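Local coordinates for protein cytochrome P450 (Bacillus megaterium, PDB 5L92) that binds corticosterone beside its heme and oxidises steroids, probably as a monooxygenase that activates molecular oxygen at the heme iron, at residues I167-P172 against I387-V392; V289-R294 against H312-M317; E193-F198 against F235-L240. All blocks are in the same frame, centred on the assembly; numbering follows the deposited sequence.

Interaction 1 (I167-P172 against I387-V392); sequences IIVAGP and IESTFV. With C0R (corticosterone), chain D.
S389 and V169 make the central polar contact, where the end of helix 158-169 meets the irregular chain of 387-392. The serine OG, anti to its own backbone N (chi1 171°), donates to V169 O over 2.8 Å, tilted out of the carbonyl plane. The same OG accepts from V392 N at 3.0 Å, an ST motif, with a weaker bond from F391 N. A small hydroxyl suits this place because it can donate and accept at once. V169 O is gripped twice, since water 1 also donates to it at 3.1 Å while accepting from T390 N. Further on, G171 N donates to E388 O at 3.0 Å, nearly straight at 163°. Glycine fits because a CB here would point at S389 and come tightly against its CA, the G171 and S389 CA atoms being 4.1 Å apart.

The apolar contacts lie on the ligand side. V169 CG2 meets V392 CG2 at 4.2 Å, the two branched side chains crossing at about a right angle. The F391 ring presents one face to corticosterone, whose methyl C18 lies over the ring centre, 3.6 Å above its plane; V169 O lies at the ring edge, in plane. I168 adds its branch methyl CG2, 3.6 Å from corticosterone C15.

The last helical carbonyls lack the usual amide partners: V169 O has serine and water, I168 O has K187 NZ, which also binds A170 O just beyond. The polar bonds probably help to fix the backbone that carries F391, a flat, apolar wall of the steroid pocket.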
loop_
_atom_site.group_PDB
_atom_site.type_symbol
_atom_site.label_atom_id
_atom_site.label_comp_id
_atom_site.label_asym_id
_atom_site.label_seq_id
_atom_site.Cartn_x
_atom_site.Cartn_y
_atom_site.Cartn_z
ATOM N N ILE A 167 7.842 -9.208 -7.058
ATOM C CA ILE A 167 9.185 -9.519 -6.567
ATOM C C ILE A 167 9.635 -8.476 -5.547
ATOM O O ILE A 167 10.090 -8.819 -4.444
ATOM C CB ILE A 167 10.171 -9.633 -7.742
ATOM C CG1 ILE A 167 9.876 -10.932 -8.499
ATOM C CG2 ILE A 167 11.645 -9.534 -7.233
ATOM C CD1 ILE A 167 10.686 -11.110 -9.784
ATOM N N ILE A 168 9.506 -7.187 -5.895
ATOM C CA ILE A 168 10.015 -6.121 -5.028
ATOM C C ILE A 168 9.351 -6.156 -3.651
ATOM O O ILE A 168 10.011 -5.915 -2.636
ATOM C CB ILE A 168 9.850 -4.735 -5.688
ATOM C CG1 ILE A 168 10.746 -4.609 -6.926
ATOM C CG2 ILE A 168 10.230 -3.639 -4.709
ATOM C CD1 ILE A 168 12.245 -4.765 -6.629
ATOM N N VAL A 169 8.036 -6.419 -3.575
ATOM C CA VAL A 169 7.402 -6.434 -2.243
ATOM C C VAL A 169 7.422 -7.826 -1.600
ATOM O O VAL A 169 7.004 -7.973 -0.439
ATOM C CB VAL A 169 5.958 -5.871 -2.260
ATOM C CG1 VAL A 169 5.914 -4.413 -2.779
ATOM C CG2 VAL A 169 5.011 -6.769 -3.028
ATOM N N ALA A 170 7.919 -8.841 -2.301
ATOM C CA ALA A 170 7.879 -10.209 -1.799
ATOM C C ALA A 170 8.685 -10.378 -0.512
ATOM O O ALA A 170 9.752 -9.788 -0.326
ATOM C CB ALA A 170 8.389 -11.170 -2.871
ATOM N N GLY A 171 8.112 -11.129 0.411
ATOM C CA GLY A 171 8.811 -11.584 1.588
ATOM C C GLY A 171 9.252 -13.024 1.426
ATOM O O GLY A 171 8.740 -13.778 0.601
ATOM N N PRO A 172 10.227 -13.430 2.217
ATOM C CA PRO A 172 10.793 -14.768 2.058
ATOM C C PRO A 172 9.860 -15.855 2.576
ATOM O O PRO A 172 9.039 -15.634 3.469
ATOM C CB PRO A 172 12.072 -14.689 2.890
ATOM C CG PRO A 172 11.691 -13.751 3.987
ATOM C CD PRO A 172 10.815 -12.714 3.353
ATOM N N ILE A 387 -1.027 -12.959 0.784
ATOM C CA ILE A 387 0.222 -12.627 0.114
ATOM C C ILE A 387 1.395 -12.902 1.058
ATOM O O ILE A 387 1.337 -12.605 2.259
ATOM C CB ILE A 387 0.201 -11.162 -0.340
ATOM C CG1 ILE A 387 -0.927 -10.941 -1.374
ATOM C CG2 ILE A 387 1.577 -10.788 -0.944
ATOM C CD1 ILE A 387 -1.510 -9.495 -1.438
ATOM N N GLU A 388 2.459 -13.483 0.510
ATOM C CA GLU A 388 3.672 -13.785 1.270
ATOM C C GLU A 388 4.543 -12.534 1.255
ATOM O O GLU A 388 5.412 -12.356 0.397
ATOM C CB GLU A 388 4.373 -15.009 0.681
ATOM C CG GLU A 388 5.437 -15.604 1.576
ATOM C CD GLU A 388 5.721 -17.066 1.253
ATOM O OE1 GLU A 388 6.408 -17.329 0.235
ATOM O OE2 GLU A 388 5.248 -17.947 2.016
ATOM N N SER A 389 4.315 -11.656 2.228
ATOM C CA SER A 389 4.967 -10.359 2.215
ATOM C C SER A 389 4.870 -9.762 3.601
ATOM O O SER A 389 3.890 -9.984 4.309
ATOM C CB SER A 389 4.300 -9.429 1.170
ATOM O OG SER A 389 4.758 -8.093 1.249
ATOM N N THR A 390 5.903 -9.027 3.998
ATOM C CA THR A 390 5.767 -8.161 5.165
ATOM C C THR A 390 5.523 -6.714 4.769
ATOM O O THR A 390 5.100 -5.925 5.607
ATOM C CB THR A 390 7.008 -8.232 6.102
ATOM O OG1 THR A 390 8.087 -7.477 5.567
ATOM C CG2 THR A 390 7.465 -9.610 6.296
ATOM N N PHE A 391 5.770 -6.345 3.506
ATOM C CA PHE A 391 5.527 -4.981 3.085
ATOM C C PHE A 391 4.051 -4.729 2.745
ATOM O O PHE A 391 3.586 -3.582 2.879
ATOM C CB PHE A 391 6.404 -4.639 1.873
ATOM C CG PHE A 391 7.873 -4.635 2.152
ATOM C CD1 PHE A 391 8.436 -3.727 3.035
ATOM C CD2 PHE A 391 8.710 -5.515 1.473
ATOM C CE1 PHE A 391 9.823 -3.708 3.246
ATOM C CE2 PHE A 391 10.088 -5.505 1.679
ATOM C CZ PHE A 391 10.644 -4.606 2.561
ATOM N N VAL A 392 3.297 -5.762 2.335
ATOM C CA VAL A 392 1.874 -5.593 2.052
ATOM C C VAL A 392 1.060 -6.709 2.703
ATOM O O VAL A 392 1.559 -7.788 3.011
ATOM C CB VAL A 392 1.569 -5.504 0.537
ATOM C CG1 VAL A 392 2.297 -4.329 -0.053
ATOM C CG2 VAL A 392 1.931 -6.794 -0.185
HETATM C C1 C0R D . 4.521 1.292 0.413
HETATM C C2 C0R D . 3.176 2.033 0.321
HETATM C C3 C0R D . 2.901 2.787 -1.061
HETATM C C4 C0R D . 3.654 2.205 -2.358
HETATM C C5 C0R D . 4.712 1.117 -2.170
HETATM C C6 C0R D . 5.416 0.494 -3.445
HETATM C C7 C0R D . 7.025 0.477 -3.207
HETATM C C8 C0R D . 7.394 -0.177 -1.889
HETATM C C9 C0R D . 6.636 0.435 -0.634
HETATM C C10 C0R D . 5.075 0.557 -0.760
HETATM C C11 C0R D . 7.171 -0.292 0.697
HETATM C C12 C0R D . 8.814 -0.249 0.781
HETATM C C13 C0R D . 9.518 -0.848 -0.418
HETATM C C14 C0R D . 8.929 -0.122 -1.767
HETATM C C15 C0R D . 9.596 -0.718 -2.752
HETATM C C16 C0R D . 11.092 -0.871 -2.159
HETATM C C17 C0R D . 10.843 -0.568 -0.505
HETATM C C18 C0R D . 9.288 -2.396 -0.474
HETATM C C19 C0R D . 4.388 -0.828 -0.788
HETATM C C20 C0R D . 11.811 -1.407 0.375
HETATM C C21 C0R D . 12.524 -0.811 1.598
HETATM O O1 C0R D . 2.097 3.691 -1.258
HETATM O O2 C0R D . 6.757 -1.554 0.738
HETATM O O3 C0R D . 12.026 -2.579 0.085
HETATM O O4 C0R D . 13.161 -1.891 2.275
HETATM O O HOH W 1 8.037 -8.544 2.427
#

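Interaction 2 (V289-R294 against H312-M317); sequences VQALHR and HVVPWM. With HEM (protoporphyrin IX containing Fe), chain C.
The main beta sheet of the P450 fold brings R294 and V313 together as an antiparallel hydrogen-bonded pair, R294 N reaching V313 O at 3.0 Å and V313 N reaching R294 O at 2.9 Å. Before strand 294-296 begins, the chain already follows strand 312-315, and L292 N donates to P315 O at 3.1 Å, in the carbonyl plane. Proline suits this place: its N, lacking a hydrogen, needs no partner, while its ring CD packs against L292 O.

On the side turned from the heme, A291 CB makes a CH-pi contact with W316, 3.9 Å from the centroid of the six-membered ring, and V314 CG1 lies over the same face toward the rim. Alanine is small enough to let the broad indole, whose NE1 bonds to D48, come this close.

On the heme side, M317 CE lies 3.6 Å from L292 CD1 and touches HEM CMA, the unbranched thioether folding between leucine and heme methyl. The R294 chain turns at CD (chi2 -68°), and its guanidinium meets a heme propionate edge-on: NH1 meets HEM O2A at 3.0 Å, NH2 meets HEM O1A at 2.9 Å almost straight (175°), and NH1 also donates to H293 O at 3.1 Å.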
loop_
_atom_site.group_PDB
_atom_site.type_symbol
_atom_site.label_atom_id
_atom_site.label_comp_id
_atom_site.label_asym_id
_atom_site.label_seq_id
_atom_site.Cartn_x
_atom_site.Cartn_y
_atom_site.Cartn_z
ATOM N N VAL A 289 -1.079 -1.999 4.427
ATOM C CA VAL A 289 0.285 -1.925 4.931
ATOM C C VAL A 289 0.237 -2.066 6.453
ATOM O O VAL A 289 -0.341 -1.221 7.142
ATOM C CB VAL A 289 0.981 -0.632 4.508
ATOM C CG1 VAL A 289 2.440 -0.593 5.030
ATOM C CG2 VAL A 289 0.998 -0.487 2.943
ATOM N N GLN A 290 0.829 -3.140 6.980
ATOM C CA GLN A 290 0.725 -3.416 8.420
ATOM C C GLN A 290 1.776 -2.694 9.258
ATOM O O GLN A 290 1.535 -2.433 10.453
ATOM C CB GLN A 290 0.839 -4.912 8.701
ATOM C CG GLN A 290 -0.385 -5.703 8.298
ATOM C CD GLN A 290 -1.586 -5.408 9.163
ATOM O OE1 GLN A 290 -1.519 -5.517 10.385
ATOM N NE2 GLN A 290 -2.669 -4.987 8.541
ATOM N N ALA A 291 2.921 -2.373 8.662
ATOM C CA ALA A 291 4.074 -1.834 9.378
ATOM C C ALA A 291 5.013 -1.175 8.372
ATOM O O ALA A 291 4.935 -1.426 7.176
ATOM C CB ALA A 291 4.822 -2.943 10.143
ATOM N N LEU A 292 5.917 -0.353 8.889
ATOM C CA LEU A 292 6.930 0.352 8.120
ATOM C C LEU A 292 8.285 0.113 8.786
ATOM O O LEU A 292 8.390 -0.635 9.769
ATOM C CB LEU A 292 6.582 1.850 8.045
ATOM C CG LEU A 292 5.252 2.121 7.334
ATOM C CD1 LEU A 292 4.805 3.567 7.466
ATOM C CD2 LEU A 292 5.438 1.764 5.872
ATOM N N HIS A 293 9.327 0.748 8.245
ATOM C CA HIS A 293 10.680 0.624 8.778
ATOM C C HIS A 293 11.294 1.999 8.937
ATOM O O HIS A 293 11.062 2.878 8.115
ATOM C CB HIS A 293 11.581 -0.220 7.871
ATOM C CG HIS A 293 11.305 -1.687 7.940
ATOM N ND1 HIS A 293 10.243 -2.279 7.292
ATOM C CD2 HIS A 293 11.943 -2.683 8.602
ATOM C CE1 HIS A 293 10.245 -3.574 7.540
ATOM N NE2 HIS A 293 11.266 -3.846 8.334
ATOM N N ARG A 294 12.071 2.166 9.996
ATOM C CA ARG A 294 12.859 3.363 10.239
ATOM C C ARG A 294 14.211 2.931 10.802
ATOM O O ARG A 294 14.380 1.802 11.277
ATOM C CB ARG A 294 12.165 4.340 11.193
ATOM C CG ARG A 294 10.788 4.928 10.708
ATOM C CD ARG A 294 11.010 5.838 9.545
ATOM N NE ARG A 294 9.867 6.669 9.129
ATOM C CZ ARG A 294 9.012 6.359 8.166
ATOM N NH1 ARG A 294 9.071 5.191 7.533
ATOM N NH2 ARG A 294 8.062 7.207 7.862
ATOM N N HIS A 312 17.370 -0.650 13.763
ATOM C CA HIS A 312 16.132 -0.583 12.992
ATOM C C HIS A 312 14.902 -0.632 13.908
ATOM O O HIS A 312 14.918 -1.273 14.957
ATOM C CB HIS A 312 16.054 -1.742 11.989
ATOM C CG HIS A 312 17.133 -1.733 10.953
ATOM N ND1 HIS A 312 18.192 -0.854 10.980
ATOM C CD2 HIS A 312 17.334 -2.525 9.872
ATOM C CE1 HIS A 312 18.998 -1.102 9.962
ATOM N NE2 HIS A 312 18.494 -2.106 9.270
ATOM N N VAL A 313 13.819 0.020 13.470
ATOM C CA VAL A 313 12.564 0.123 14.209
ATOM C C VAL A 313 11.431 -0.254 13.262
ATOM O O VAL A 313 11.443 0.140 12.094
ATOM C CB VAL A 313 12.345 1.550 14.784
ATOM C CG1 VAL A 313 11.073 1.647 15.611
ATOM C CG2 VAL A 313 13.505 1.963 15.590
ATOM N N VAL A 314 10.464 -1.011 13.755
ATOM C CA VAL A 314 9.310 -1.420 12.951
ATOM C C VAL A 314 8.050 -0.945 13.665
ATOM O O VAL A 314 7.584 -1.530 14.629
ATOM C CB VAL A 314 9.295 -2.955 12.748
ATOM C CG1 VAL A 314 8.073 -3.395 11.922
ATOM C CG2 VAL A 314 10.578 -3.402 12.053
ATOM N N PRO A 315 7.507 0.218 13.255
ATOM C CA PRO A 315 6.199 0.625 13.778
ATOM C C PRO A 315 5.074 -0.133 13.083
ATOM O O PRO A 315 4.981 -0.167 11.856
ATOM C CB PRO A 315 6.158 2.128 13.483
ATOM C CG PRO A 315 7.074 2.308 12.302
ATOM C CD PRO A 315 8.186 1.314 12.542
ATOM N N TRP A 316 4.226 -0.755 13.889
ATOM C CA TRP A 316 3.150 -1.603 13.400
ATOM C C TRP A 316 1.841 -0.814 13.379
ATOM O O TRP A 316 1.065 -0.843 14.335
ATOM C CB TRP A 316 3.027 -2.838 14.277
ATOM C CG TRP A 316 4.196 -3.829 14.120
ATOM C CD1 TRP A 316 5.364 -3.836 14.816
ATOM C CD2 TRP A 316 4.270 -4.933 13.212
ATOM N NE1 TRP A 316 6.159 -4.884 14.413
ATOM C CE2 TRP A 316 5.509 -5.575 13.425
ATOM C CE3 TRP A 316 3.392 -5.463 12.269
ATOM C CZ2 TRP A 316 5.900 -6.712 12.712
ATOM C CZ3 TRP A 316 3.779 -6.579 11.541
ATOM C CH2 TRP A 316 5.032 -7.197 11.766
ATOM N N MET A 317 1.529 -0.198 12.241
ATOM C CA MET A 317 0.252 0.506 12.171
ATOM C C MET A 317 -0.913 -0.458 12.391
ATOM O O MET A 317 -1.895 -0.098 13.044
ATOM C CB MET A 317 0.099 1.241 10.847
ATOM C CG MET A 317 1.136 2.358 10.686
ATOM S SD MET A 317 2.520 1.767 9.704
ATOM C CE MET A 317 1.698 1.854 8.131
HETATM C CHA HEM C . 3.718 6.513 1.056
HETATM C CHB HEM C . 0.179 3.320 2.153
HETATM C CHC HEM C . -1.726 3.789 -2.235
HETATM C CHD HEM C . 2.065 6.551 -3.437
HETATM C C1A HEM C . 2.881 5.639 1.738
HETATM C C2A HEM C . 2.987 5.310 3.143
HETATM C C3A HEM C . 2.024 4.424 3.437
HETATM C C4A HEM C . 1.253 4.179 2.240
HETATM C CMA HEM C . 1.758 3.792 4.818
HETATM C CAA HEM C . 4.048 5.866 4.132
HETATM C CBA HEM C . 5.457 5.360 3.823
HETATM C CGA HEM C . 6.415 5.618 4.956
HETATM O O1A HEM C . 6.135 6.441 5.837
HETATM O O2A HEM C . 7.482 4.984 5.015
HETATM C C1B HEM C . -0.688 3.181 1.096
HETATM C C2B HEM C . -1.962 2.474 1.080
HETATM C C3B HEM C . -2.466 2.607 -0.158
HETATM C C4B HEM C . -1.529 3.384 -0.944
HETATM C CMB HEM C . -2.590 1.762 2.294
HETATM C CAB HEM C . -3.803 2.113 -0.750
HETATM C CBB HEM C . -4.880 1.840 0.004
HETATM C C1C HEM C . -0.861 4.588 -2.947
HETATM C C2C HEM C . -0.972 4.912 -4.344
HETATM C C3C HEM C . 0.055 5.680 -4.661
HETATM C C4C HEM C . 0.892 5.840 -3.504
HETATM C CMC HEM C . -2.110 4.505 -5.315
HETATM C CAC HEM C . 0.272 6.200 -6.087
HETATM C CBC HEM C . 0.353 7.508 -6.316
HETATM C C1D HEM C . 2.848 6.784 -2.343
HETATM C C2D HEM C . 4.064 7.570 -2.348
HETATM C C3D HEM C . 4.541 7.579 -1.095
HETATM C C4D HEM C . 3.631 6.776 -0.284
HETATM C CMD HEM C . 4.636 8.233 -3.630
HETATM C CAD HEM C . 5.813 8.274 -0.548
HETATM C CBD HEM C . 5.480 9.666 0.024
HETATM C CGD HEM C . 6.650 10.342 0.711
HETATM O O1D HEM C . 6.637 11.586 0.862
HETATM O O2D HEM C . 7.614 9.667 1.153
HETATM N NA HEM C . 1.809 4.944 1.194
HETATM N NB HEM C . -0.459 3.700 -0.160
HETATM N NC HEM C . 0.301 5.165 -2.467
HETATM N ND HEM C . 2.643 6.295 -1.080
HETATM FE FE HEM C . 1.011 5.103 -0.642
#

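Interaction 3 (E193-F198 against F235-L240); sequences ELETYF and FSILLL. With HEM (protoporphyrin IX containing Fe), chain C.
Behind the steroid pocket, F198 and S236 meet where two long helices cross, segments 193-198 and 235-240 having axes 10.2 Å apart at 115°. S236 CB makes a CH-pi contact over one face of the F198 ring, 3.9 Å from its centroid, while Y197 CD1 lies over the centre of the opposite face. Serine suits the spot by being short: it lets the ring settle close to the helix, and its OG is satisfied by I232 O. I237 CG1 approaches F198 CD2 obliquely at 3.6 Å, and L240 CD2 sits at the ring edge, in plane, 3.8 Å from CE2.

Helix 229-245 is the N-terminal part of the long central helix of the P450 fold, running past the heme, and helix 177-207, the G helix, crosses its outer side. Leucine and isoleucine fill the crossing with branched ends that cross obliquely. Chi1 of -176° sets L240 CG anti to its backbone N; its branch CD2 also touches L194 CD2 at 3.8 Å. L194 CD1 packs against I237 CG2 at 3.9 Å. I237 CD1 reaches the aliphatic CG of E195 at 3.8 Å, whose OE2 is bonded to A79 N. On the heme-facing side, L238 CD2 reaches HEM CMD at 3.6 Å.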
loop_
_atom_site.group_PDB
_atom_site.type_symbol
_atom_site.label_atom_id
_atom_site.label_comp_id
_atom_site.label_asym_id
_atom_site.label_seq_id
_atom_site.Cartn_x
_atom_site.Cartn_y
_atom_site.Cartn_z
ATOM N N GLU A 193 16.035 -4.163 -14.013
ATOM C CA GLU A 193 15.136 -4.225 -15.168
ATOM C C GLU A 193 14.065 -3.134 -15.115
ATOM O O GLU A 193 13.755 -2.501 -16.136
ATOM C CB GLU A 193 14.490 -5.611 -15.213
ATOM C CG GLU A 193 15.434 -6.742 -15.697
ATOM C CD GLU A 193 14.816 -8.130 -15.552
ATOM O OE1 GLU A 193 13.717 -8.238 -14.967
ATOM O OE2 GLU A 193 15.421 -9.118 -16.021
ATOM N N LEU A 194 13.513 -2.872 -13.925
ATOM C CA LEU A 194 12.617 -1.726 -13.761
ATOM C C LEU A 194 13.319 -0.424 -14.133
ATOM O O LEU A 194 12.774 0.405 -14.859
ATOM C CB LEU A 194 12.118 -1.636 -12.327
ATOM C CG LEU A 194 10.942 -2.481 -11.838
ATOM C CD1 LEU A 194 10.879 -2.444 -10.288
ATOM C CD2 LEU A 194 9.694 -1.930 -12.441
ATOM N N GLU A 195 14.497 -0.187 -13.565
ATOM C CA GLU A 195 15.259 1.006 -13.926
ATOM C C GLU A 195 15.484 1.099 -15.427
ATOM O O GLU A 195 15.196 2.130 -16.041
ATOM C CB GLU A 195 16.589 1.019 -13.179
ATOM C CG GLU A 195 16.375 1.330 -11.722
ATOM C CD GLU A 195 17.624 1.200 -10.938
ATOM O OE1 GLU A 195 18.683 1.359 -11.569
ATOM O OE2 GLU A 195 17.555 0.936 -9.708
ATOM N N THR A 196 15.969 0.023 -16.051
ATOM C CA THR A 196 16.305 0.155 -17.465
ATOM C C THR A 196 15.049 0.345 -18.289
ATOM O O THR A 196 15.066 1.105 -19.262
ATOM C CB THR A 196 17.138 -1.045 -17.981
ATOM O OG1 THR A 196 16.466 -2.269 -17.727
ATOM C CG2 THR A 196 18.467 -1.102 -17.304
ATOM N N TYR A 197 13.942 -0.289 -17.887
ATOM C CA TYR A 197 12.647 0.017 -18.484
ATOM C C TYR A 197 12.394 1.514 -18.467
ATOM O O TYR A 197 12.100 2.120 -19.505
ATOM C CB TYR A 197 11.512 -0.709 -17.734
ATOM C CG TYR A 197 10.160 -0.476 -18.353
ATOM C CD1 TYR A 197 9.381 0.618 -17.992
ATOM C CD2 TYR A 197 9.683 -1.329 -19.332
ATOM C CE1 TYR A 197 8.173 0.841 -18.582
ATOM C CE2 TYR A 197 8.471 -1.128 -19.920
ATOM C CZ TYR A 197 7.716 -0.030 -19.554
ATOM O OH TYR A 197 6.489 0.203 -20.142
ATOM N N PHE A 198 12.510 2.146 -17.296
ATOM C CA PHE A 198 12.116 3.545 -17.224
ATOM C C PHE A 198 13.150 4.499 -17.824
ATOM O O PHE A 198 12.791 5.613 -18.208
ATOM C CB PHE A 198 11.791 3.926 -15.775
ATOM C CG PHE A 198 10.357 3.625 -15.400
ATOM C CD1 PHE A 198 9.329 4.417 -15.879
ATOM C CD2 PHE A 198 10.050 2.524 -14.624
ATOM C CE1 PHE A 198 8.003 4.141 -15.582
ATOM C CE2 PHE A 198 8.739 2.232 -14.293
ATOM C CZ PHE A 198 7.702 3.028 -14.774
ATOM N N PHE A 235 11.062 7.761 -8.757
ATOM C CA PHE A 235 9.684 8.110 -8.435
ATOM C C PHE A 235 8.710 7.346 -9.324
ATOM O O PHE A 235 7.699 6.814 -8.842
ATOM C CB PHE A 235 9.506 9.628 -8.561
ATOM C CG PHE A 235 8.095 10.101 -8.317
ATOM C CD1 PHE A 235 7.623 10.311 -7.022
ATOM C CD2 PHE A 235 7.257 10.352 -9.388
ATOM C CE1 PHE A 235 6.310 10.744 -6.802
ATOM C CE2 PHE A 235 5.948 10.787 -9.182
ATOM C CZ PHE A 235 5.476 10.990 -7.894
ATOM N N SER A 236 9.031 7.220 -10.608
ATOM C CA SER A 236 8.179 6.459 -11.508
ATOM C C SER A 236 8.042 5.015 -11.045
ATOM O O SER A 236 6.934 4.457 -11.050
ATOM C CB SER A 236 8.733 6.548 -12.923
ATOM O OG SER A 236 8.708 7.902 -13.331
ATOM N N ILE A 237 9.145 4.414 -10.589
ATOM C CA ILE A 237 9.088 3.032 -10.108
ATOM C C ILE A 237 8.240 2.935 -8.846
ATOM O O ILE A 237 7.414 2.028 -8.709
ATOM C CB ILE A 237 10.516 2.479 -9.887
ATOM C CG1 ILE A 237 11.191 2.173 -11.251
ATOM C CG2 ILE A 237 10.495 1.214 -9.033
ATOM C CD1 ILE A 237 12.701 2.066 -11.174
ATOM N N LEU A 238 8.435 3.859 -7.911
ATOM C CA LEU A 238 7.638 3.860 -6.690
ATOM C C LEU A 238 6.155 3.884 -7.019
ATOM O O LEU A 238 5.379 3.102 -6.460
ATOM C CB LEU A 238 8.018 5.064 -5.842
ATOM C CG LEU A 238 7.270 5.322 -4.525
ATOM C CD1 LEU A 238 7.384 4.129 -3.547
ATOM C CD2 LEU A 238 7.834 6.588 -3.925
ATOM N N LEU A 239 5.753 4.738 -7.964
ATOM C CA LEU A 239 4.342 4.836 -8.323
ATOM C C LEU A 239 3.882 3.571 -8.999
ATOM O O LEU A 239 2.783 3.073 -8.724
ATOM C CB LEU A 239 4.077 6.027 -9.243
ATOM C CG LEU A 239 4.238 7.445 -8.736
ATOM C CD1 LEU A 239 3.667 8.380 -9.832
ATOM C CD2 LEU A 239 3.585 7.699 -7.439
ATOM N N LEU A 240 4.720 3.019 -9.875
ATOM C CA LEU A 240 4.345 1.783 -10.546
ATOM C C LEU A 240 4.031 0.693 -9.529
ATOM O O LEU A 240 3.001 0.022 -9.623
ATOM C CB LEU A 240 5.449 1.312 -11.472
ATOM C CG LEU A 240 5.069 0.079 -12.272
ATOM C CD1 LEU A 240 3.858 0.409 -13.163
ATOM C CD2 LEU A 240 6.256 -0.396 -13.086
HETATM C CHA HEM C . 3.718 6.513 1.056
HETATM C CHB HEM C . 0.179 3.320 2.153
HETATM C CHC HEM C . -1.726 3.789 -2.235
HETATM C CHD HEM C . 2.065 6.551 -3.437
HETATM C C1A HEM C . 2.881 5.639 1.738
HETATM C C2A HEM C . 2.987 5.310 3.143
HETATM C C3A HEM C . 2.024 4.424 3.437
HETATM C C4A HEM C . 1.253 4.179 2.240
HETATM C CMA HEM C . 1.758 3.792 4.818
HETATM C CAA HEM C . 4.048 5.866 4.132
HETATM C CBA HEM C . 5.457 5.360 3.823
HETATM C CGA HEM C . 6.415 5.618 4.956
HETATM O O1A HEM C . 6.135 6.441 5.837
HETATM O O2A HEM C . 7.482 4.984 5.015
HETATM C C1B HEM C . -0.688 3.181 1.096
HETATM C C2B HEM C . -1.962 2.474 1.080
HETATM C C3B HEM C . -2.466 2.607 -0.158
HETATM C C4B HEM C . -1.529 3.384 -0.944
HETATM C CMB HEM C . -2.590 1.762 2.294
HETATM C CAB HEM C . -3.803 2.113 -0.750
HETATM C CBB HEM C . -4.880 1.840 0.004
HETATM C C1C HEM C . -0.861 4.588 -2.947
HETATM C C2C HEM C . -0.972 4.912 -4.344
HETATM C C3C HEM C . 0.055 5.680 -4.661
HETATM C C4C HEM C . 0.892 5.840 -3.504
HETATM C CMC HEM C . -2.110 4.505 -5.315
HETATM C CAC HEM C . 0.272 6.200 -6.087
HETATM C CBC HEM C . 0.353 7.508 -6.316
HETATM C C1D HEM C . 2.848 6.784 -2.343
HETATM C C2D HEM C . 4.064 7.570 -2.348
HETATM C C3D HEM C . 4.541 7.579 -1.095
HETATM C C4D HEM C . 3.631 6.776 -0.284
HETATM C CMD HEM C . 4.636 8.233 -3.630
HETATM C CAD HEM C . 5.813 8.274 -0.548
HETATM C CBD HEM C . 5.480 9.666 0.024
HETATM C CGD HEM C . 6.650 10.342 0.711
HETATM O O1D HEM C . 6.637 11.586 0.862
HETATM O O2D HEM C . 7.614 9.667 1.153
HETATM N NA HEM C . 1.809 4.944 1.194
HETATM N NB HEM C . -0.459 3.700 -0.160
HETATM N NC HEM C . 0.301 5.165 -2.467
HETATM N ND HEM C . 2.643 6.295 -1.080
HETATM FE FE HEM C . 1.011 5.103 -0.642
#

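The three contacts lie to different sides of the steroid and heme in a single P450 chain, interaction 3 farthest out. Interaction 1 lies between the others: its centre is about 14 Å from that of interaction 2 and about 18 Å from that of interaction 3, and it touches both, through F391 O against V289 CG1 and I168 CG1 against L194 CD1. Interactions 2 and 3, with centres about 24 Å apart, do not touch, yet both reach the heme. Along the chain, 167-172 comes first, then both segments of interaction 3, then both of interaction 2, and 387-392 last. Helices, the loop 387-392 and the mixed sheet thus meet around steroid and heme, using distant parts of the sequence.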